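Local coordinates for protein putative metalloprotease II (Bacteroides fragilis, PDB 4ON1) that is a zinc-bound member of the fragilysin-like metalloproteinases and probably cleaves peptide bonds as a metalloendopeptidase, at residues 38-44 / 56-62. Sequence-based numbering, arbitrary orientation.
Sequences ISNTEHT and TSIKAIH
Ile38 and Ile58 meet methyl to methyl, CD1 to CD1 at 3.7 Å, their side chains crossing at about a right angle. Ile58 CG1 sits between backbone N and carbonyl carbon (chi1 69°), and with the rest of the chain extended CD1 is carried out to Ile38. Phe76 of strand 71-78 touches both isoleucines, and Ile84 adds to the packing on Ile58. The CG1 of Ile38 also lies 3.6 Å above one face of the His43 ring, offset toward the rim; ND1 of that ring is hydrogen-bonded to His19 NE2. The side chains of His43 and Ile58 share this buried face, and their backbones form an antiparallel hydrogen-bonded pair, with His43 N to Ile58 O at 2.9 Å and almost straight (174°), and Ile58 N to His43 O at 3.0 Å. The pair belongs to the beta hairpin of strands 43-49 and 52-68, within the fragilysin-type N-terminal domain of this protein and away from the zinc site.

Residues 38-41 run as a loop beside Lys59 and Ala60. One water bridges the gap, accepting from Ala60 N at 2.7 Å and donating to Thr41 O and, weakly, to Ser39 O. Ser39 O also faces the edge of the His62 ring, near its plane, 3.5 Å from CE1; Asn40 beyond it is exposed and poorly ordered. The face of the hairpin away from the isoleucines is looser and partly open to solvent: there the extended Glu42 chain (chi1 178°) passes alongside Ser57, OE2 reaching within 3.3 Å of Ser57 CB, while Ser57 OG is hydrogen-bonded to Asp82. Lys59 lays CE against Glu42 CB; its NZ stays 5.0 Å from Glu42 OE1, too far for a salt bridge.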
loop_
_atom_site.group_PDB
_atom_site.type_symbol
_atom_site.label_atom_id
_atom_site.label_comp_id
_atom_site.label_asym_id
_atom_site.label_seq_id
_atom_site.Cartn_x
_atom_site.Cartn_y
_atom_site.Cartn_z
ATOM N N ILE A 38 14.688 -13.095 -8.718
ATOM C CA ILE A 38 14.044 -12.366 -9.808
ATOM C C ILE A 38 14.523 -10.916 -9.860
ATOM O O ILE A 38 14.269 -10.149 -8.933
ATOM C CB ILE A 38 12.510 -12.412 -9.663
ATOM C CG1 ILE A 38 12.030 -13.867 -9.726
ATOM C CG2 ILE A 38 11.840 -11.581 -10.739
ATOM C CD1 ILE A 38 10.584 -14.055 -9.309
ATOM N N SER A 39 15.218 -10.547 -10.939
ATOM C CA SER A 39 15.832 -9.220 -11.031
ATOM C C SER A 39 15.453 -8.415 -12.272
ATOM O O SER A 39 14.706 -7.443 -12.181
ATOM C CB SER A 39 17.355 -9.347 -10.986
ATOM O OG SER A 39 17.851 -9.125 -9.677
ATOM N N ASN A 40 15.960 -8.820 -13.433
ATOM C CA ASN A 40 15.765 -8.030 -14.644
ATOM C C ASN A 40 14.751 -8.646 -15.587
ATOM O O ASN A 40 13.966 -7.945 -16.226
ATOM C CB ASN A 40 17.087 -7.858 -15.400
ATOM C CG ASN A 40 18.164 -7.210 -14.558
ATOM O OD1 ASN A 40 18.158 -5.996 -14.348
ATOM N ND2 ASN A 40 19.107 -8.017 -14.084
ATOM N N THR A 41 14.780 -9.967 -15.665
ATOM C CA THR A 41 13.941 -10.697 -16.597
ATOM C C THR A 41 12.685 -11.259 -15.944
ATOM O O THR A 41 12.588 -11.364 -14.723
ATOM C CB THR A 41 14.731 -11.846 -17.252
ATOM O OG1 THR A 41 15.347 -12.645 -16.233
ATOM C CG2 THR A 41 15.812 -11.287 -18.152
ATOM N N GLU A 42 11.724 -11.603 -16.790
ATOM C CA GLU A 42 10.510 -12.294 -16.391
ATOM C C GLU A 42 10.813 -13.734 -15.962
ATOM O O GLU A 42 11.553 -14.448 -16.637
ATOM C CB GLU A 42 9.522 -12.274 -17.560
ATOM C CG GLU A 42 8.207 -12.992 -17.338
ATOM C CD GLU A 42 7.383 -13.083 -18.617
ATOM O OE1 GLU A 42 7.116 -12.030 -19.233
ATOM O OE2 GLU A 42 7.022 -14.211 -19.020
ATOM N N HIS A 43 10.267 -14.147 -14.822
ATOM C CA HIS A 43 10.397 -15.534 -14.373
ATOM C C HIS A 43 9.024 -16.177 -14.385
ATOM O O HIS A 43 8.031 -15.544 -14.030
ATOM C CB HIS A 43 11.009 -15.627 -12.969
ATOM C CG HIS A 43 12.486 -15.388 -12.927
ATOM N ND1 HIS A 43 13.355 -16.245 -12.287
ATOM C CD2 HIS A 43 13.250 -14.394 -13.444
ATOM C CE1 HIS A 43 14.590 -15.791 -12.409
ATOM N NE2 HIS A 43 14.554 -14.669 -13.107
ATOM N N THR A 44 8.966 -17.443 -14.770
ATOM C CA THR A 44 7.694 -18.137 -14.801
ATOM C C THR A 44 7.653 -19.120 -13.646
ATOM O O THR A 44 8.595 -19.887 -13.426
ATOM C CB THR A 44 7.475 -18.861 -16.144
ATOM O OG1 THR A 44 7.568 -17.910 -17.212
ATOM C CG2 THR A 44 6.101 -19.507 -16.182
ATOM N N THR A 56 2.267 -18.739 -13.708
ATOM C CA THR A 56 2.182 -17.295 -13.824
ATOM C C THR A 56 3.588 -16.772 -14.052
ATOM O O THR A 56 4.568 -17.465 -13.781
ATOM C CB THR A 56 1.569 -16.640 -12.576
ATOM O OG1 THR A 56 1.398 -15.236 -12.809
ATOM C CG2 THR A 56 2.478 -16.840 -11.370
ATOM N N SER A 57 3.695 -15.562 -14.575
ATOM C CA SER A 57 5.005 -14.956 -14.732
ATOM C C SER A 57 5.038 -13.649 -13.952
ATOM O O SER A 57 4.034 -12.952 -13.879
ATOM C CB SER A 57 5.325 -14.728 -16.209
ATOM O OG SER A 57 4.655 -13.583 -16.694
ATOM N N ILE A 58 6.180 -13.325 -13.352
ATOM C CA ILE A 58 6.333 -12.033 -12.684
ATOM C C ILE A 58 7.727 -11.472 -12.928
ATOM O O ILE A 58 8.640 -12.204 -13.320
ATOM C CB ILE A 58 6.101 -12.107 -11.152
ATOM C CG1 ILE A 58 7.222 -12.878 -10.466
ATOM C CG2 ILE A 58 4.744 -12.702 -10.816
ATOM C CD1 ILE A 58 7.095 -12.866 -8.951
ATOM N N LYS A 59 7.882 -10.169 -12.711
ATOM C CA LYS A 59 9.207 -9.570 -12.736
ATOM C C LYS A 59 9.291 -8.471 -11.701
ATOM O O LYS A 59 8.269 -7.987 -11.196
ATOM C CB LYS A 59 9.552 -9.007 -14.113
ATOM C CG LYS A 59 8.683 -7.858 -14.539
ATOM C CD LYS A 59 9.157 -7.277 -15.868
ATOM C CE LYS A 59 9.263 -8.346 -16.942
ATOM N NZ LYS A 59 9.605 -7.773 -18.278
ATOM N N ALA A 60 10.520 -8.092 -11.375
ATOM C CA ALA A 60 10.763 -7.006 -10.441
ATOM C C ALA A 60 10.250 -5.690 -11.014
ATOM O O ALA A 60 10.321 -5.463 -12.219
ATOM C CB ALA A 60 12.246 -6.904 -10.127
ATOM N N ILE A 61 9.734 -4.828 -10.146
ATOM C CA ILE A 61 9.254 -3.507 -10.557
ATOM C C ILE A 61 10.372 -2.486 -10.447
ATOM O O ILE A 61 11.000 -2.357 -9.394
ATOM C CB ILE A 61 8.069 -3.031 -9.701
ATOM C CG1 ILE A 61 6.894 -3.999 -9.843
ATOM C CG2 ILE A 61 7.649 -1.617 -10.110
ATOM C CD1 ILE A 61 5.691 -3.607 -9.016
ATOM N N HIS A 62 10.617 -1.758 -11.531
ATOM C CA HIS A 62 11.678 -0.753 -11.548
ATOM C C HIS A 62 11.105 0.659 -11.404
ATOM O O HIS A 62 9.914 0.873 -11.612
ATOM C CB HIS A 62 12.483 -0.878 -12.844
ATOM C CG HIS A 62 13.033 -2.253 -13.071
ATOM N ND1 HIS A 62 13.986 -2.821 -12.253
ATOM C CD2 HIS A 62 12.743 -3.182 -14.013
ATOM C CE1 HIS A 62 14.266 -4.038 -12.685
ATOM N NE2 HIS A 62 13.526 -4.282 -13.753
HETATM O O HOH W 1 12.537 -8.987 -12.879
#